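CDA peptide synthetase I (Streptomyces coelicolor, PDB 5DU9) belongs to the nonribosomal peptide synthetases and is represented here by its condensation domain, a member of the CoA-dependent acyltransferase clan. Local coordinates at residues P225-L230 / G358-T363; V289-V294 / S310-L315. The protein carries 1 engineered substitution. All blocks are in the same frame, centred on the assembly; numbering follows the deposited sequence.

Contact 1 of 2, residues P225-L230 / G358-T363; sequences PEPVSL and GVSGPT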
# COMPACT_ATOMS: atom_id res chain seq x y z
N PRO A 225 5.46 2.56 -24.50
CA PRO A 225 6.71 3.05 -23.90
C PRO A 225 7.29 2.05 -22.91
O PRO A 225 6.56 1.52 -22.07
CB PRO A 225 6.29 4.34 -23.20
CG PRO A 225 4.83 4.16 -22.93
CD PRO A 225 4.31 3.40 -24.12
N GLU A 226 8.59 1.80 -23.01
CA GLU A 226 9.25 0.85 -22.13
C GLU A 226 9.42 1.48 -20.74
O GLU A 226 9.78 2.65 -20.64
CB GLU A 226 10.62 0.45 -22.70
CG GLU A 226 11.33 -0.66 -21.93
CD GLU A 226 10.64 -2.01 -22.06
OE1 GLU A 226 9.69 -2.12 -22.86
OE2 GLU A 226 11.06 -2.95 -21.36
N PRO A 227 9.13 0.71 -19.68
CA PRO A 227 9.39 1.28 -18.35
C PRO A 227 10.86 1.67 -18.19
O PRO A 227 11.74 0.97 -18.69
CB PRO A 227 9.01 0.13 -17.40
CG PRO A 227 7.99 -0.65 -18.16
CD PRO A 227 8.43 -0.59 -19.59
N VAL A 228 11.10 2.80 -17.53
CA VAL A 228 12.45 3.29 -17.30
C VAL A 228 12.72 3.44 -15.81
O VAL A 228 11.84 3.84 -15.04
CB VAL A 228 12.71 4.64 -18.01
CG1 VAL A 228 12.62 4.48 -19.52
CG2 VAL A 228 11.73 5.71 -17.52
N SER A 229 13.94 3.11 -15.41
CA SER A 229 14.41 3.29 -14.05
C SER A 229 15.28 4.53 -13.94
O SER A 229 15.88 4.96 -14.93
CB SER A 229 15.18 2.06 -13.58
OG SER A 229 15.79 2.28 -12.31
N LEU A 230 15.36 5.10 -12.75
CA LEU A 230 16.24 6.24 -12.50
C LEU A 230 17.71 5.81 -12.52
O LEU A 230 18.03 4.63 -12.41
CB LEU A 230 15.90 6.88 -11.16
CG LEU A 230 14.68 7.80 -11.18
CD1 LEU A 230 14.15 8.03 -9.77
CD2 LEU A 230 15.03 9.13 -11.84
N GLY A 358 5.10 -4.45 -20.18
CA GLY A 358 3.93 -3.63 -19.90
C GLY A 358 4.31 -2.16 -19.81
O GLY A 358 5.33 -1.74 -20.35
N VAL A 359 3.47 -1.39 -19.13
CA VAL A 359 3.72 0.04 -18.95
C VAL A 359 3.63 0.40 -17.48
O VAL A 359 2.71 0.01 -16.77
CB VAL A 359 2.72 0.89 -19.78
CG1 VAL A 359 3.05 0.78 -21.26
CG2 VAL A 359 1.28 0.46 -19.50
N SER A 360 4.62 1.16 -17.03
CA SER A 360 4.71 1.53 -15.62
C SER A 360 5.80 2.55 -15.41
O SER A 360 6.67 2.75 -16.26
CB SER A 360 5.00 0.30 -14.76
OG SER A 360 6.27 -0.24 -15.07
N GLY A 361 5.73 3.21 -14.26
CA GLY A 361 6.81 4.04 -13.77
C GLY A 361 6.93 3.76 -12.29
O GLY A 361 6.34 2.79 -11.81
N PRO A 362 7.67 4.60 -11.57
CA PRO A 362 7.67 4.42 -10.11
C PRO A 362 6.25 4.46 -9.58
O PRO A 362 5.45 5.27 -10.04
CB PRO A 362 8.49 5.61 -9.60
CG PRO A 362 8.47 6.61 -10.72
CD PRO A 362 8.43 5.79 -11.98
N THR A 363 5.92 3.58 -8.64
CA THR A 363 4.61 3.63 -8.01
C THR A 363 4.61 4.75 -7.00
O THR A 363 5.45 4.79 -6.10
CB THR A 363 4.25 2.30 -7.33
OG1 THR A 363 4.22 1.25 -8.30
CG2 THR A 363 2.89 2.40 -6.65
O HOH W 1 5.99 2.45 -19.50
O HOH W 2 6.14 -1.55 -22.83
O HOH W 3 8.70 4.36 -16.81
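The ring of Pro227 meets two oxygens of 358-363: its CD lies 3.4 Å from Gly358 O, and its CG is 3.6 Å from Ser360 OG. That hydroxyl touches CB of the same ring as well, because Ser360 chi1 (64°) places OG between its own backbone N and carbonyl carbon. Two residues earlier, Pro225 brings CD to 4.1 Å from Val359 CG1, and the two side chains approach at a slant. No direct hydrogen bond joins the segments; waters carry the polar contact. One donates to Pro225 O at 2.8 Å and accepts from Ser360 N. Another donates to Ser360 O at 2.6 Å and accepts from Val228 N, so the peptide groups either side of Ser360 CA are each tied through solvent to the other loop. Further out, Asp351 takes the N-H of Val359, and Ser291 OG takes that of Gly361, holding 358-363 to neighbouring elements of the same chain. Both segments are loops, one following helix 208-220, the other leading into strand 363-366. Their main-chain groups are too far apart to bond directly, and the bridging waters make this a solvent-mediated contact between loops rather than a sheet.

Contact 2 of 2, residues V289-V294 / S310-L315; sequences VVSVPV and SNRLPL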
# COMPACT_ATOMS: atom_id res chain seq x y z
N VAL A 289 6.07 8.55 -17.10
CA VAL A 289 5.07 7.64 -16.58
C VAL A 289 5.30 7.42 -15.10
O VAL A 289 6.43 7.17 -14.67
CB VAL A 289 5.10 6.29 -17.31
CG1 VAL A 289 4.02 5.36 -16.78
CG2 VAL A 289 4.92 6.50 -18.81
N VAL A 290 4.24 7.55 -14.32
CA VAL A 290 4.24 7.07 -12.95
C VAL A 290 3.06 6.13 -12.80
O VAL A 290 2.11 6.20 -13.57
CB VAL A 290 4.15 8.22 -11.92
CG1 VAL A 290 5.35 9.15 -12.08
CG2 VAL A 290 2.85 8.98 -12.07
N SER A 291 3.15 5.22 -11.84
CA SER A 291 2.06 4.29 -11.58
C SER A 291 1.35 4.69 -10.30
O SER A 291 1.99 5.04 -9.30
CB SER A 291 2.59 2.85 -11.47
OG SER A 291 3.19 2.43 -12.70
N VAL A 292 0.03 4.63 -10.34
CA VAL A 292 -0.81 5.09 -9.25
C VAL A 292 -1.70 3.95 -8.76
O VAL A 292 -2.41 3.34 -9.55
CB VAL A 292 -1.68 6.29 -9.69
CG1 VAL A 292 -2.56 6.77 -8.56
CG2 VAL A 292 -0.79 7.42 -10.19
N PRO A 293 -1.66 3.66 -7.45
CA PRO A 293 -2.64 2.70 -6.93
C PRO A 293 -4.02 3.32 -6.70
O PRO A 293 -4.12 4.49 -6.33
CB PRO A 293 -2.02 2.24 -5.60
CG PRO A 293 -1.02 3.29 -5.23
CD PRO A 293 -0.80 4.21 -6.39
N VAL A 294 -5.06 2.53 -6.95
CA VAL A 294 -6.41 2.87 -6.54
C VAL A 294 -6.95 1.68 -5.75
O VAL A 294 -6.45 0.58 -5.89
CB VAL A 294 -7.32 3.21 -7.74
CG1 VAL A 294 -6.78 4.44 -8.47
CG2 VAL A 294 -7.44 2.03 -8.70
N SER A 310 -6.88 -4.06 -4.58
CA SER A 310 -6.25 -2.87 -5.13
C SER A 310 -5.79 -3.06 -6.58
O SER A 310 -5.48 -4.17 -7.02
CB SER A 310 -5.07 -2.45 -4.26
OG SER A 310 -4.14 -3.50 -4.13
N ASN A 311 -5.75 -1.94 -7.29
CA ASN A 311 -5.39 -1.89 -8.69
C ASN A 311 -4.26 -0.87 -8.85
O ASN A 311 -4.12 0.02 -8.02
CB ASN A 311 -6.61 -1.50 -9.53
CG ASN A 311 -6.41 -1.72 -11.02
OD1 ASN A 311 -5.61 -2.55 -11.45
ND2 ASN A 311 -7.17 -0.98 -11.82
N ARG A 312 -3.46 -1.03 -9.89
CA ARG A 312 -2.40 -0.07 -10.19
C ARG A 312 -2.47 0.30 -11.66
O ARG A 312 -2.46 -0.57 -12.52
CB ARG A 312 -1.03 -0.66 -9.86
CG ARG A 312 0.13 0.22 -10.28
CD ARG A 312 1.40 -0.16 -9.55
NE ARG A 312 1.66 -1.59 -9.62
CZ ARG A 312 2.58 -2.22 -8.89
NH1 ARG A 312 3.33 -1.55 -8.03
NH2 ARG A 312 2.74 -3.53 -9.02
N LEU A 313 -2.54 1.60 -11.93
CA LEU A 313 -2.71 2.08 -13.30
C LEU A 313 -1.66 3.12 -13.67
O LEU A 313 -1.19 3.86 -12.81
CB LEU A 313 -4.11 2.64 -13.50
CG LEU A 313 -5.19 1.57 -13.57
CD1 LEU A 313 -6.56 2.18 -13.37
CD2 LEU A 313 -5.13 0.82 -14.89
N PRO A 314 -1.29 3.16 -14.96
CA PRO A 314 -0.24 4.06 -15.43
C PRO A 314 -0.76 5.46 -15.69
O PRO A 314 -1.76 5.63 -16.38
CB PRO A 314 0.22 3.40 -16.72
CG PRO A 314 -1.03 2.79 -17.26
CD PRO A 314 -1.81 2.32 -16.06
N LEU A 315 -0.08 6.45 -15.12
CA LEU A 315 -0.40 7.85 -15.33
C LEU A 315 0.64 8.45 -16.25
O LEU A 315 1.80 8.60 -15.87
CB LEU A 315 -0.45 8.58 -13.99
CG LEU A 315 -1.09 9.97 -13.98
CD1 LEU A 315 -2.59 9.88 -14.18
CD2 LEU A 315 -0.76 10.67 -12.68
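Leu315 has CG anti to the backbone N (chi1 -167°), and its CD2 meets CG2 of Val290 and of Val292, 4.0 and 4.1 Å away. Val290 CG1 is anti to the carbonyl carbon (chi1 -60°), which leaves CG2 between backbone N and carbonyl carbon, 3.8 Å from Leu315 CB; the two side chains run alongside each other on the same face. Val294 repeats this with Asn311, CG2 meeting CB at 3.7 Å. The Asn311 amide is bonded to the chain at the start of helix 347-354, ND2 to Phe345 O and OD1 to Gly347 N. Strands 287-294 and 311-318 form a two-stranded antiparallel ribbon in the condensation domain, with Val290–Leu315, Val292–Leu313 and Val294–Asn311 as hydrogen-bonded pairs. Each pair makes two bonds; that from Leu315 N to Val290 O is the shortest at 2.7 Å, its donor nearly in line with the carbonyl (C=O...N 176°). Ser291, Pro293, Arg312 and Pro314 occupy the other face, and both prolines fall in non-hydrogen-bonded pairs, where the ladder asks no N-H of them. There Ser291 CB packs 3.8 Å from Arg312 CD. Arg312 NH1 bonds Thr363 OG1, while the side chain touches the bound (2S)-2-amino-N-butyl-propanamide.

Contact 2 lies nearer the centre of the chain and is built mostly from buried residues, whereas contact 1 is farther out and includes no more than two buried touching residues. Regular main-chain bonding holds the ribbon of 289-294 and 310-315; water and proline packing join the loops of 225-230 and 358-363. The segment 358-363 is shared ground: Pro362 O probably receives a hydrogen bond from Ser291 N at 2.9 Å, and Ser360 packs against both Ser291 and Val289. Segment 358-363 thus meets strand 287-294 at the edge away from strand 311-318. Helices 267-283 and 325-341 pack against Leu315, on the face that also carries Val290.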